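Periplasmic binding protein (Veillonella parvula, PDB 4MO9) probably binds a solute, perhaps an iron chelate, in the periplasm for delivery to an ABC importer. Local coordinates at residues K36-V41 with K166-E171; P200-E205 with P257-I262. One frame throughout, in Å; residues are numbered along the deposited sequence.

Contact 1: residues K36-V41 with K166-E171; sequences KPAERV and KALGKE
Ala38 and Ala167 join the loop that leads into strand 41-42 to the C-terminal end of helix 154-168, which closes in a Schellman motif at Gly169. One direct hydrogen bond crosses, from Ala38 N to Ala167 O, 2.8 Å long and nearly straight (168° at the hydrogen). The same helix-end oxygen also receives a CA-H...O contact, Pro37 CA to Ala167 O at 3.4 Å, so two successive loop residues converge on it. A water adds a second polar link, donating at 2.9 Å to both Ala38 O and Leu168 O and thereby bridging the two carbonyls.

Apolar packing lies beside these bonds. Leu168 starts away from the loop, yet CG anti to the carbonyl carbon (chi1 -75°), together with an extended chi2, brings its end nearer. Leu168 CD2 packs 4.2 Å from Ala38 CB and also lies 3.5 Å from Ala38 O. Beyond the loop, Leu168 packs on Ile55 and Leu58 of helix 52-59. The Ala38 methyl faces the helix and also touches Val118, while Ala167 lies on Phe120; both contacts reach strand 118-122 of the parallel sheet.

Nearer the solvent, Pro37 CB sits 3.8 Å from Leu168 O. Gly169 has a positive phi of 69°, which favours glycine, and a CB there would come tightly within 3.2 Å of Pro37 CG. The loop also carries a salt bridge of its own: Lys36 NZ meets Glu39 OE1 at 2.8 Å, nearly in line with the carboxylate C-O bond.

Contact 2: residues P200-E205 with P257-I262; sequences PTVYLE and PDIIMI
The Tyr203 ring meets Ile260 obliquely, CD2 lying 4.3 Å from CG2. Tyr203 CB, at the ring's root, rests 3.8 Å from Pro257 CG. At the ring's far end Tyr203 OH donates to Glu205 OE1 (2.6 Å), approaching on the anti side and 33° out of the carboxylate plane; Arg296 forms a salt bridge with the same oxygen. The other carboxylate, Asp258, takes Thr201 N on the anti side of OD2 (3.1 Å, 26° out of plane), with a weak bond from Thr201 OG1. That hydroxyl, set between the backbone N and the carbonyl carbon (chi1 51°), accepts a hydrogen bond from Asp258 N at 2.9 Å. Asp258 OD1 pairs with Lys303. An alanine in place of Asp258 would probably leave Thr201 N without this acceptor and Lys303 without its counter-charge.

Strands 201-206 and 259-263 are parallel neighbours in the mixed sheet of the C-terminal lobe, laced by Ile259 N to Thr201 O, Tyr203 N to Ile259 O, Met261 N to Tyr203 O and Glu205 N to Met261 O. On the face opposite Tyr203, Val202 CG2 meets Ile259 CG2 at 4.0 Å. Farther along that face Leu204 lies beside selenomethionine Met261, CD2 to CB 4.2 Å.

Overall arrangement
From the N terminus the chain passes through the hairpin of strands 22-25 and 31-34 and then enters the first segment of contact 1. That contact closes a loop of more than a hundred residues containing the parallel sheet of the first lobe, and so ties the entry to strand 41-42 to the end of helix 154-168. The long helix 171-194 then leads to the second lobe, where contact 2 closes a shorter loop by pairing strands 201-206 and 259-263. The two loops follow in series, neither nested nor crossed. The contacts lie on opposite sides of the chain's centre, their own centres about 42 Å apart, consistent with the two-lobed fold of periplasmic binding proteins.

Contact 1: residues K36-V41 with K166-E171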
ATOM      1  N   LYS A  36     -26.562  -1.306  13.702  1.00 39.72           N
ATOM      2  CA  LYS A  36     -26.267  -2.730  13.560  1.00 39.93           C
ATOM      3  C   LYS A  36     -25.016  -2.827  12.694  1.00 37.07           C
ATOM      4  O   LYS A  36     -24.599  -1.815  12.123  1.00 35.03           O
ATOM      5  CB  LYS A  36     -27.442  -3.441  12.884  1.00 43.65           C
ATOM      6  CG  LYS A  36     -27.644  -3.017  11.438  1.00 45.87           C
ATOM      7  CD  LYS A  36     -28.781  -3.781  10.755  1.00 52.86           C
ATOM      8  CE  LYS A  36     -29.019  -3.211   9.353  1.00 57.93           C
ATOM      9  NZ  LYS A  36     -29.794  -4.126   8.464  1.00 65.05           N
ATOM     10  N   PRO A  37     -24.402  -4.027  12.596  1.00 37.87           N
ATOM     11  CA  PRO A  37     -23.186  -4.128  11.777  1.00 36.63           C
ATOM     12  C   PRO A  37     -23.412  -3.686  10.329  1.00 38.60           C
ATOM     13  O   PRO A  37     -24.464  -3.981   9.759  1.00 38.37           O
ATOM     14  CB  PRO A  37     -22.870  -5.623  11.816  1.00 35.75           C
ATOM     15  CG  PRO A  37     -23.403  -6.083  13.129  1.00 38.14           C
ATOM     16  CD  PRO A  37     -24.675  -5.280  13.331  1.00 40.55           C
ATOM     17  N   ALA A  38     -22.440  -2.983   9.755  1.00 35.08           N
ATOM     18  CA  ALA A  38     -22.528  -2.502   8.378  1.00 35.00           C
ATOM     19  C   ALA A  38     -22.674  -3.669   7.402  1.00 35.16           C
ATOM     20  O   ALA A  38     -21.981  -4.681   7.525  1.00 34.63           O
ATOM     21  CB  ALA A  38     -21.287  -1.711   8.040  1.00 33.19           C
ATOM     22  N   GLU A  39     -23.564  -3.542   6.424  1.00 34.37           N
ATOM     23  CA  GLU A  39     -23.662  -4.584   5.405  1.00 37.31           C
ATOM     24  C   GLU A  39     -23.944  -3.989   4.028  1.00 36.46           C
ATOM     25  O   GLU A  39     -24.207  -4.718   3.062  1.00 36.54           O
ATOM     26  CB  GLU A  39     -24.697  -5.648   5.797  1.00 40.75           C
ATOM     27  CG  GLU A  39     -26.124  -5.160   5.845  1.00 44.01           C
ATOM     28  CD  GLU A  39     -27.084  -6.189   6.447  1.00 50.60           C
ATOM     29  OE1 GLU A  39     -27.940  -5.782   7.259  1.00 49.41           O
ATOM     30  OE2 GLU A  39     -26.991  -7.393   6.105  1.00 54.68           O
ATOM     31  N   ARG A  40     -23.874  -2.660   3.947  1.00 33.77           N
ATOM     32  CA  ARG A  40     -23.997  -1.952   2.675  1.00 31.64           C
ATOM     33  C   ARG A  40     -22.941  -0.851   2.564  1.00 32.40           C
ATOM     34  O   ARG A  40     -23.256   0.350   2.529  1.00 31.51           O
ATOM     35  CB  ARG A  40     -25.416  -1.404   2.492  1.00 31.94           C
ATOM     36  CG  ARG A  40     -26.452  -2.509   2.393  1.00 34.78           C
ATOM     37  CD  ARG A  40     -27.846  -1.968   2.132  1.00 43.71           C
ATOM     38  NE  ARG A  40     -27.976  -1.455   0.772  1.00 47.55           N
ATOM     39  CZ  ARG A  40     -28.092  -2.224  -0.309  1.00 52.94           C
ATOM     40  NH1 ARG A  40     -28.080  -3.549  -0.193  1.00 55.63           N
ATOM     41  NH2 ARG A  40     -28.208  -1.669  -1.508  1.00 52.68           N
ATOM     42  N   VAL A  41     -21.679  -1.276   2.502  1.00 30.53           N
ATOM     43  CA  VAL A  41     -20.550  -0.359   2.463  1.00 28.54           C
ATOM     44  C   VAL A  41     -20.352   0.201   1.043  1.00 31.94           C
ATOM     45  O   VAL A  41     -20.538  -0.530   0.064  1.00 34.50           O
ATOM     46  CB  VAL A  41     -19.264  -1.091   2.923  1.00 28.65           C
ATOM     47  CG1 VAL A  41     -18.039  -0.174   2.858  1.00 27.97           C
ATOM     48  CG2 VAL A  41     -19.440  -1.664   4.344  1.00 29.55           C
ATOM     49  N   LYS A 166     -14.968  -3.305  13.933  1.00 30.34           N
ATOM     50  CA  LYS A 166     -16.103  -3.089  14.823  1.00 33.08           C
ATOM     51  C   LYS A 166     -17.341  -2.700  14.010  1.00 33.53           C
ATOM     52  O   LYS A 166     -18.462  -3.119  14.325  1.00 32.82           O
ATOM     53  CB  LYS A 166     -15.779  -2.033  15.888  1.00 32.98           C
ATOM     54  CG  LYS A 166     -16.842  -1.936  16.985  1.00 41.78           C
ATOM     55  CD  LYS A 166     -16.346  -1.122  18.172  1.00 45.36           C
ATOM     56  CE  LYS A 166     -17.312  -1.236  19.347  1.00 51.10           C
ATOM     57  NZ  LYS A 166     -16.872  -0.366  20.466  1.00 52.43           N
ATOM     58  N   ALA A 167     -17.132  -1.915  12.955  1.00 31.67           N
ATOM     59  CA  ALA A 167     -18.223  -1.524  12.064  1.00 31.97           C
ATOM     60  C   ALA A 167     -18.889  -2.744  11.419  1.00 34.39           C
ATOM     61  O   ALA A 167     -20.114  -2.773  11.211  1.00 35.54           O
ATOM     62  CB  ALA A 167     -17.709  -0.567  11.002  1.00 26.79           C
ATOM     63  N   LEU A 168     -18.074  -3.751  11.117  1.00 33.17           N
ATOM     64  CA  LEU A 168     -18.541  -4.961  10.446  1.00 32.82           C
ATOM     65  C   LEU A 168     -19.002  -6.060  11.400  1.00 34.24           C
ATOM     66  O   LEU A 168     -19.469  -7.111  10.952  1.00 37.55           O
ATOM     67  CB  LEU A 168     -17.441  -5.498   9.516  1.00 32.79           C
ATOM     68  CG  LEU A 168     -17.255  -4.697   8.233  1.00 34.34           C
ATOM     69  CD1 LEU A 168     -16.038  -5.180   7.437  1.00 33.83           C
ATOM     70  CD2 LEU A 168     -18.516  -4.826   7.412  1.00 37.94           C
ATOM     71  N   GLY A 169     -18.908  -5.827  12.709  1.00 32.65           N
ATOM     72  CA  GLY A 169     -19.200  -6.878  13.668  1.00 33.97           C
ATOM     73  C   GLY A 169     -18.167  -8.000  13.681  1.00 36.42           C
ATOM     74  O   GLY A 169     -18.501  -9.151  13.974  1.00 35.88           O
ATOM     75  N   LYS A 170     -16.915  -7.668  13.357  1.00 36.56           N
ATOM     76  CA  LYS A 170     -15.835  -8.650  13.346  1.00 34.37           C
ATOM     77  C   LYS A 170     -14.683  -8.221  14.260  1.00 35.06           C
ATOM     78  O   LYS A 170     -13.518  -8.236  13.848  1.00 33.72           O
ATOM     79  CB  LYS A 170     -15.321  -8.861  11.922  1.00 34.33           C
ATOM     80  CG  LYS A 170     -16.399  -9.146  10.899  1.00 35.43           C
ATOM     81  CD  LYS A 170     -17.194 -10.378  11.260  1.00 40.90           C
ATOM     82  CE  LYS A 170     -16.626 -11.619  10.636  1.00 48.94           C
ATOM     83  NZ  LYS A 170     -17.737 -12.496  10.165  1.00 53.91           N
ATOM     84  N   GLU A 171     -15.007  -7.857  15.502  1.00 35.76           N
ATOM     85  CA  GLU A 171     -13.992  -7.354  16.435  1.00 35.12           C
ATOM     86  C   GLU A 171     -12.873  -8.342  16.726  1.00 34.03           C
ATOM     87  O   GLU A 171     -11.712  -7.942  16.825  1.00 32.44           O
ATOM     88  CB  GLU A 171     -14.624  -6.926  17.765  1.00 35.02           C
ATOM     89  CG  GLU A 171     -15.391  -5.628  17.698  1.00 40.14           C
ATOM     90  CD  GLU A 171     -16.055  -5.293  19.020  1.00 47.32           C
ATOM     91  OE1 GLU A 171     -17.304  -5.375  19.102  1.00 50.17           O
ATOM     92  OE2 GLU A 171     -15.320  -4.946  19.972  1.00 49.89           O
TER
HETATM   93  O   HOH W   1     -21.201  -7.263   8.647  1.00 45.20           O

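Contact 2: residues P200-E205 with P257-I262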
ATOM      1  N   PRO A 200      22.896   2.777   5.942  1.00 38.56           N
ATOM      2  CA  PRO A 200      23.215   2.719   4.515  1.00 41.08           C
ATOM      3  C   PRO A 200      22.482   3.820   3.769  1.00 39.43           C
ATOM      4  O   PRO A 200      21.325   4.120   4.102  1.00 40.16           O
ATOM      5  CB  PRO A 200      22.700   1.339   4.084  1.00 38.76           C
ATOM      6  CG  PRO A 200      21.720   0.950   5.102  1.00 40.28           C
ATOM      7  CD  PRO A 200      22.158   1.589   6.402  1.00 38.33           C
ATOM      8  N   THR A 201      23.160   4.426   2.804  1.00 38.64           N
ATOM      9  CA  THR A 201      22.549   5.421   1.940  1.00 41.27           C
ATOM     10  C   THR A 201      21.738   4.688   0.881  1.00 42.98           C
ATOM     11  O   THR A 201      22.167   3.648   0.372  1.00 42.94           O
ATOM     12  CB  THR A 201      23.603   6.325   1.266  1.00 44.36           C
ATOM     13  OG1 THR A 201      24.613   5.516   0.645  1.00 44.89           O
ATOM     14  CG2 THR A 201      24.257   7.249   2.292  1.00 43.58           C
ATOM     15  N   VAL A 202      20.561   5.215   0.558  1.00 41.75           N
ATOM     16  CA  VAL A 202      19.695   4.550  -0.404  1.00 40.44           C
ATOM     17  C   VAL A 202      19.092   5.522  -1.423  1.00 38.55           C
ATOM     18  O   VAL A 202      18.647   6.618  -1.061  1.00 37.65           O
ATOM     19  CB  VAL A 202      18.581   3.737   0.319  1.00 39.36           C
ATOM     20  CG1 VAL A 202      17.751   4.630   1.231  1.00 39.63           C
ATOM     21  CG2 VAL A 202      17.687   3.030  -0.679  1.00 37.85           C
ATOM     22  N   TYR A 203      19.103   5.127  -2.697  1.00 37.09           N
ATOM     23  CA  TYR A 203      18.368   5.861  -3.717  1.00 32.47           C
ATOM     24  C   TYR A 203      17.075   5.105  -4.031  1.00 33.76           C
ATOM     25  O   TYR A 203      17.112   3.907  -4.335  1.00 35.17           O
ATOM     26  CB  TYR A 203      19.205   6.072  -4.989  1.00 33.87           C
ATOM     27  CG  TYR A 203      18.372   6.566  -6.151  1.00 36.91           C
ATOM     28  CD1 TYR A 203      17.610   7.723  -6.035  1.00 38.77           C
ATOM     29  CD2 TYR A 203      18.321   5.865  -7.349  1.00 36.85           C
ATOM     30  CE1 TYR A 203      16.819   8.175  -7.078  1.00 39.97           C
ATOM     31  CE2 TYR A 203      17.533   6.307  -8.400  1.00 39.26           C
ATOM     32  CZ  TYR A 203      16.786   7.465  -8.260  1.00 40.16           C
ATOM     33  OH  TYR A 203      16.002   7.921  -9.297  1.00 41.87           O
ATOM     34  N   LEU A 204      15.942   5.802  -3.941  1.00 32.79           N
ATOM     35  CA  LEU A 204      14.626   5.187  -4.112  1.00 31.97           C
ATOM     36  C   LEU A 204      13.967   5.735  -5.367  1.00 33.75           C
ATOM     37  O   LEU A 204      13.969   6.946  -5.592  1.00 36.06           O
ATOM     38  CB  LEU A 204      13.730   5.509  -2.913  1.00 32.77           C
ATOM     39  CG  LEU A 204      14.191   5.135  -1.504  1.00 31.93           C
ATOM     40  CD1 LEU A 204      13.279   5.792  -0.457  1.00 29.97           C
ATOM     41  CD2 LEU A 204      14.171   3.631  -1.324  1.00 30.30           C
ATOM     42  N   GLU A 205      13.402   4.862  -6.196  1.00 32.11           N
ATOM     43  CA  GLU A 205      12.740   5.350  -7.404  1.00 33.26           C
ATOM     44  C   GLU A 205      11.557   4.464  -7.764  1.00 33.79           C
ATOM     45  O   GLU A 205      11.666   3.231  -7.705  1.00 33.69           O
ATOM     46  CB  GLU A 205      13.712   5.432  -8.594  1.00 34.05           C
ATOM     47  CG  GLU A 205      13.078   6.065  -9.848  1.00 35.36           C
ATOM     48  CD  GLU A 205      13.934   5.936 -11.109  1.00 40.64           C
ATOM     49  OE1 GLU A 205      15.178   6.096 -11.028  1.00 43.94           O
ATOM     50  OE2 GLU A 205      13.361   5.695 -12.203  1.00 39.04           O
ATOM     51  N   PRO A 257      25.089   5.819  -4.069  1.00 45.44           N
ATOM     52  CA  PRO A 257      24.462   5.268  -2.858  1.00 40.88           C
ATOM     53  C   PRO A 257      24.850   3.812  -2.577  1.00 42.56           C
ATOM     54  O   PRO A 257      25.182   3.068  -3.513  1.00 43.59           O
ATOM     55  CB  PRO A 257      22.966   5.370  -3.168  1.00 39.60           C
ATOM     56  CG  PRO A 257      22.893   5.292  -4.677  1.00 37.76           C
ATOM     57  CD  PRO A 257      24.124   6.020  -5.167  1.00 43.74           C
ATOM     58  N   ASP A 258      24.815   3.420  -1.303  1.00 43.51           N
ATOM     59  CA  ASP A 258      25.086   2.034  -0.914  1.00 43.99           C
ATOM     60  C   ASP A 258      24.069   1.072  -1.530  1.00 41.19           C
ATOM     61  O   ASP A 258      24.409  -0.051  -1.907  1.00 40.65           O
ATOM     62  CB  ASP A 258      25.042   1.883   0.611  1.00 45.12           C
ATOM     63  CG  ASP A 258      26.188   2.604   1.316  1.00 50.42           C
ATOM     64  OD1 ASP A 258      27.333   2.568   0.814  1.00 49.85           O
ATOM     65  OD2 ASP A 258      25.934   3.203   2.386  1.00 49.08           O
ATOM     66  N   ILE A 259      22.819   1.525  -1.623  1.00 36.74           N
ATOM     67  CA  ILE A 259      21.706   0.672  -2.027  1.00 37.77           C
ATOM     68  C   ILE A 259      20.807   1.434  -3.014  1.00 36.84           C
ATOM     69  O   ILE A 259      20.639   2.649  -2.898  1.00 35.95           O
ATOM     70  CB  ILE A 259      20.899   0.222  -0.769  1.00 37.44           C
ATOM     71  CG1 ILE A 259      21.771  -0.676   0.122  1.00 36.26           C
ATOM     72  CG2 ILE A 259      19.588  -0.485  -1.140  1.00 33.00           C
ATOM     73  CD1 ILE A 259      21.180  -0.938   1.506  1.00 39.42           C
ATOM     74  N   ILE A 260      20.276   0.726  -4.011  1.00 38.04           N
ATOM     75  CA  ILE A 260      19.291   1.288  -4.940  1.00 37.54           C
ATOM     76  C   ILE A 260      18.060   0.392  -4.856  1.00 35.67           C
ATOM     77  O   ILE A 260      18.185  -0.840  -4.847  1.00 35.30           O
ATOM     78  CB  ILE A 260      19.815   1.289  -6.404  1.00 35.13           C
ATOM     79  CG1 ILE A 260      20.913   2.341  -6.606  1.00 36.20           C
ATOM     80  CG2 ILE A 260      18.674   1.549  -7.393  1.00 36.34           C
ATOM     81  CD1 ILE A 260      21.623   2.252  -7.995  1.00 36.16           C
HETATM   82  N   MSE A 261      16.875   0.988  -4.771  1.00 33.14           N
HETATM   83  CA  MSE A 261      15.650   0.200  -4.823  1.00 32.68           C
HETATM   84  C   MSE A 261      14.698   0.826  -5.832  1.00 32.57           C
HETATM   85  O   MSE A 261      14.348   2.011  -5.707  1.00 30.22           O
HETATM   86  CB  MSE A 261      15.000   0.111  -3.439  1.00 30.44           C
HETATM   87  CG  MSE A 261      13.932  -0.972  -3.355  1.00 32.68           C
HETATM   88 SE   MSE A 261      13.087  -1.068  -1.595  0.73 41.48          SE
HETATM   89  CE  MSE A 261      14.751  -1.194  -0.566  1.00 31.14           C
ATOM     90  N   ILE A 262      14.320   0.045  -6.847  1.00 31.75           N
ATOM     91  CA  ILE A 262      13.408   0.502  -7.897  1.00 32.25           C
ATOM     92  C   ILE A 262      12.032  -0.125  -7.690  1.00 32.76           C
ATOM     93  O   ILE A 262      11.910  -1.350  -7.732  1.00 35.24           O
ATOM     94  CB  ILE A 262      13.903   0.083  -9.300  1.00 34.80           C
ATOM     95  CG1 ILE A 262      15.363   0.502  -9.520  1.00 38.13           C
ATOM     96  CG2 ILE A 262      12.985   0.656 -10.383  1.00 35.32           C
ATOM     97  CD1 ILE A 262      15.579   2.006  -9.554  1.00 39.50           C
TER